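Flagellar protein FliL (Vibrio alginolyticus, PDB 6AHP) probably assists the bacterial flagellar motor as a stomatin-like, basal body-associated protein, represented here by its periplasmic core. Local coordinates at residues K32-R38 with I99-T105. Numbering follows the deposited sequence.
Sequences KAQLMVR and IEKVLFT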
loop_
_atom_site.group_PDB
_atom_site.type_symbol
_atom_site.label_atom_id
_atom_site.label_comp_id
_atom_site.label_asym_id
_atom_site.label_seq_id
_atom_site.Cartn_x
_atom_site.Cartn_y
_atom_site.Cartn_z
ATOM N N LYS A 32 1.283 7.143 13.143
ATOM C CA LYS A 32 2.169 6.055 13.545
ATOM C C LYS A 32 1.305 4.886 14.011
ATOM O O LYS A 32 0.320 5.086 14.731
ATOM C CB LYS A 32 3.117 6.504 14.668
ATOM C CG LYS A 32 4.046 5.428 15.201
ATOM C CD LYS A 32 5.146 5.078 14.223
ATOM C CE LYS A 32 6.106 4.087 14.854
ATOM N NZ LYS A 32 5.378 2.905 15.446
ATOM N N ALA A 33 1.661 3.674 13.585
ATOM C CA ALA A 33 0.780 2.523 13.759
ATOM C C ALA A 33 1.556 1.276 14.162
ATOM O O ALA A 33 2.748 1.131 13.876
ATOM C CB ALA A 33 -0.009 2.227 12.472
ATOM N N GLN A 34 0.840 0.355 14.809
ATOM C CA GLN A 34 1.344 -0.977 15.119
ATOM C C GLN A 34 0.204 -1.967 14.936
ATOM O O GLN A 34 -0.971 -1.586 14.890
ATOM C CB GLN A 34 1.907 -1.079 16.560
ATOM C CG GLN A 34 3.131 -0.199 16.845
ATOM C CD GLN A 34 3.865 -0.570 18.132
ATOM O OE1 GLN A 34 4.051 -1.750 18.462
ATOM N NE2 GLN A 34 4.299 0.447 18.865
ATOM N N LEU A 35 0.551 -3.248 14.863
ATOM C CA LEU A 35 -0.430 -4.312 14.706
ATOM C C LEU A 35 -0.534 -5.117 15.997
ATOM O O LEU A 35 0.484 -5.544 16.552
ATOM C CB LEU A 35 -0.060 -5.245 13.540
ATOM C CG LEU A 35 0.305 -4.492 12.249
ATOM C CD1 LEU A 35 1.009 -5.421 11.283
ATOM C CD2 LEU A 35 -0.969 -3.830 11.621
ATOM N N MET A 36 -1.764 -5.345 16.445
ATOM C CA MET A 36 -2.039 -6.263 17.538
ATOM C C MET A 36 -2.403 -7.627 16.954
ATOM O O MET A 36 -3.285 -7.721 16.097
ATOM C CB MET A 36 -3.172 -5.728 18.404
ATOM C CG MET A 36 -3.459 -6.528 19.660
ATOM S SD MET A 36 -4.694 -5.568 20.591
ATOM C CE MET A 36 -6.016 -6.764 20.636
ATOM N N VAL A 37 -1.688 -8.666 17.381
ATOM C CA VAL A 37 -1.907 -10.013 16.879
ATOM C C VAL A 37 -1.993 -10.944 18.083
ATOM O O VAL A 37 -1.549 -10.610 19.185
ATOM C CB VAL A 37 -0.778 -10.490 15.920
ATOM C CG1 VAL A 37 -0.469 -9.429 14.794
ATOM C CG2 VAL A 37 0.484 -10.785 16.717
ATOM N N ARG A 38 -2.535 -12.139 17.848
ATOM C CA ARG A 38 -2.547 -13.211 18.839
ATOM C C ARG A 38 -1.839 -14.437 18.282
ATOM O O ARG A 38 -2.268 -14.997 17.271
ATOM C CB ARG A 38 -3.978 -13.550 19.259
ATOM C CG ARG A 38 -4.579 -12.522 20.253
ATOM C CD ARG A 38 -5.996 -12.917 20.666
ATOM N NE ARG A 38 -6.609 -11.873 21.480
ATOM C CZ ARG A 38 -6.395 -11.742 22.784
ATOM N NH1 ARG A 38 -5.576 -12.597 23.400
ATOM N NH2 ARG A 38 -6.988 -10.758 23.470
ATOM N N ILE A 99 -4.285 -10.374 11.686
ATOM C CA ILE A 99 -4.261 -9.466 12.779
ATOM C C ILE A 99 -5.531 -9.377 13.568
ATOM O O ILE A 99 -6.527 -9.764 13.121
ATOM C CB ILE A 99 -3.891 -8.029 12.334
ATOM C CG1 ILE A 99 -4.950 -7.439 11.431
ATOM C CG2 ILE A 99 -2.599 -8.010 11.631
ATOM C CD1 ILE A 99 -4.912 -5.943 11.306
ATOM N N GLU A 100 -5.423 -8.908 14.779
ATOM C CA GLU A 100 -6.520 -8.494 15.638
ATOM C C GLU A 100 -7.090 -7.146 15.216
ATOM O O GLU A 100 -8.306 -7.000 15.087
ATOM C CB GLU A 100 -6.049 -8.430 17.094
ATOM C CG GLU A 100 -5.748 -9.786 17.667
ATOM C CD GLU A 100 -6.996 -10.488 18.207
ATOM O OE1 GLU A 100 -7.436 -11.493 17.574
ATOM O OE2 GLU A 100 -7.524 -10.026 19.257
ATOM N N LYS A 101 -6.183 -6.166 15.228
ATOM C CA LYS A 101 -6.553 -4.794 14.913
ATOM C C LYS A 101 -5.264 -4.014 14.742
ATOM O O LYS A 101 -4.198 -4.451 15.179
ATOM C CB LYS A 101 -7.431 -4.172 16.021
ATOM C CG LYS A 101 -6.847 -4.374 17.438
ATOM C CD LYS A 101 -7.364 -3.362 18.454
ATOM C CE LYS A 101 -8.622 -3.832 19.143
ATOM N NZ LYS A 101 -8.519 -5.176 19.799
ATOM N N VAL A 102 -5.358 -2.862 14.065
ATOM C CA VAL A 102 -4.215 -1.964 13.998
ATOM C C VAL A 102 -4.426 -0.888 15.062
ATOM O O VAL A 102 -5.551 -0.525 15.408
ATOM C CB VAL A 102 -4.004 -1.365 12.576
ATOM C CG1 VAL A 102 -5.232 -0.748 12.064
ATOM C CG2 VAL A 102 -2.869 -0.335 12.555
ATOM N N LEU A 103 -3.323 -0.410 15.602
ATOM C CA LEU A 103 -3.272 0.565 16.682
ATOM C C LEU A 103 -2.618 1.823 16.129
ATOM O O LEU A 103 -1.595 1.730 15.446
ATOM C CB LEU A 103 -2.440 0.030 17.867
ATOM C CG LEU A 103 -2.822 -1.286 18.524
ATOM C CD1 LEU A 103 -1.828 -1.651 19.651
ATOM C CD2 LEU A 103 -4.220 -1.168 19.054
ATOM N N PHE A 104 -3.227 2.983 16.399
ATOM C CA PHE A 104 -2.640 4.281 16.084
ATOM C C PHE A 104 -2.091 4.852 17.396
ATOM O O PHE A 104 -2.856 5.164 18.316
ATOM C CB PHE A 104 -3.672 5.233 15.466
ATOM C CG PHE A 104 -4.331 4.719 14.182
ATOM C CD1 PHE A 104 -3.818 3.646 13.485
ATOM C CD2 PHE A 104 -5.448 5.367 13.661
ATOM C CE1 PHE A 104 -4.418 3.191 12.310
ATOM C CE2 PHE A 104 -6.070 4.917 12.476
ATOM C CZ PHE A 104 -5.557 3.828 11.810
ATOM N N THR A 105 -0.791 4.979 17.461
ATOM C CA THR A 105 -0.084 5.539 18.584
ATOM C C THR A 105 0.140 7.047 18.455
ATOM O O THR A 105 0.206 7.666 19.430
ATOM C CB THR A 105 1.229 4.843 18.928
ATOM O OG1 THR A 105 2.112 4.896 17.840
ATOM C CG2 THR A 105 0.991 3.425 19.303
HETATM O O HOH W 1 4.253 3.034 18.034
#
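Gln-34 and Leu-103 form an antiparallel hydrogen-bonded pair: Leu-103 N gives a nearly straight bond to Gln-34 O (2.7 Å, 167° at the hydrogen), and Gln-34 N returns one to Leu-103 O. At the next hydrogen-bonded pair, Met-36 N reaches Lys-101 O at 2.9 Å. Here the ladder becomes irregular, because Met-36 O receives two backbone donors, a short one from Glu-100 N (2.8 Å) and a weak one from Lys-101 N (3.4 Å). Two residues facing one define a classic beta bulge.

At the bulge the Glu-100 side chain points toward segment 32-38, where a bend at chi2 (-84°) carries its carboxylate to Arg-38. The salt bridge from Arg-38 NE to Glu-100 OE2 measures 3.0 Å, but OE2 is met from above the carboxylate plane, and the two flat groups stand 89° apart. Met-36 runs alongside Lys-101 on the face shared with Gln-34 and Leu-103, its SD 4.0 Å from Lys-101 CG.

Strand 26-38 is the middle one of the three-stranded antiparallel sheet of this FliL fragment, flanked by strands 7-21 and 101-109. The opposite face carries Ala-33, Leu-35, Val-102 and Phe-104. There Leu-35 CD2 packs 4.0 Å from Val-102 CB, while helix 72-94 covers this face, with Ala-82 against Val-102 and Ile-86 against Ile-99, which comes just before strand 101-109.

At the far end Thr-105 N bonds to Lys-32 O from a position tilted out of the carbonyl plane, where the chain turns a corner. A water there accepts from Lys-32 NZ and Gln-34 NE2 and also bonds Thr-105 OG1; Lys-32 NZ is held in addition by Asn-11 OD1 of strand 7-21. Lys-87 NZ bonds to Glu-100 O at the bulge, and just beyond it Val-102 N donates to Ser-83 OG, both partners lying on helix 72-94.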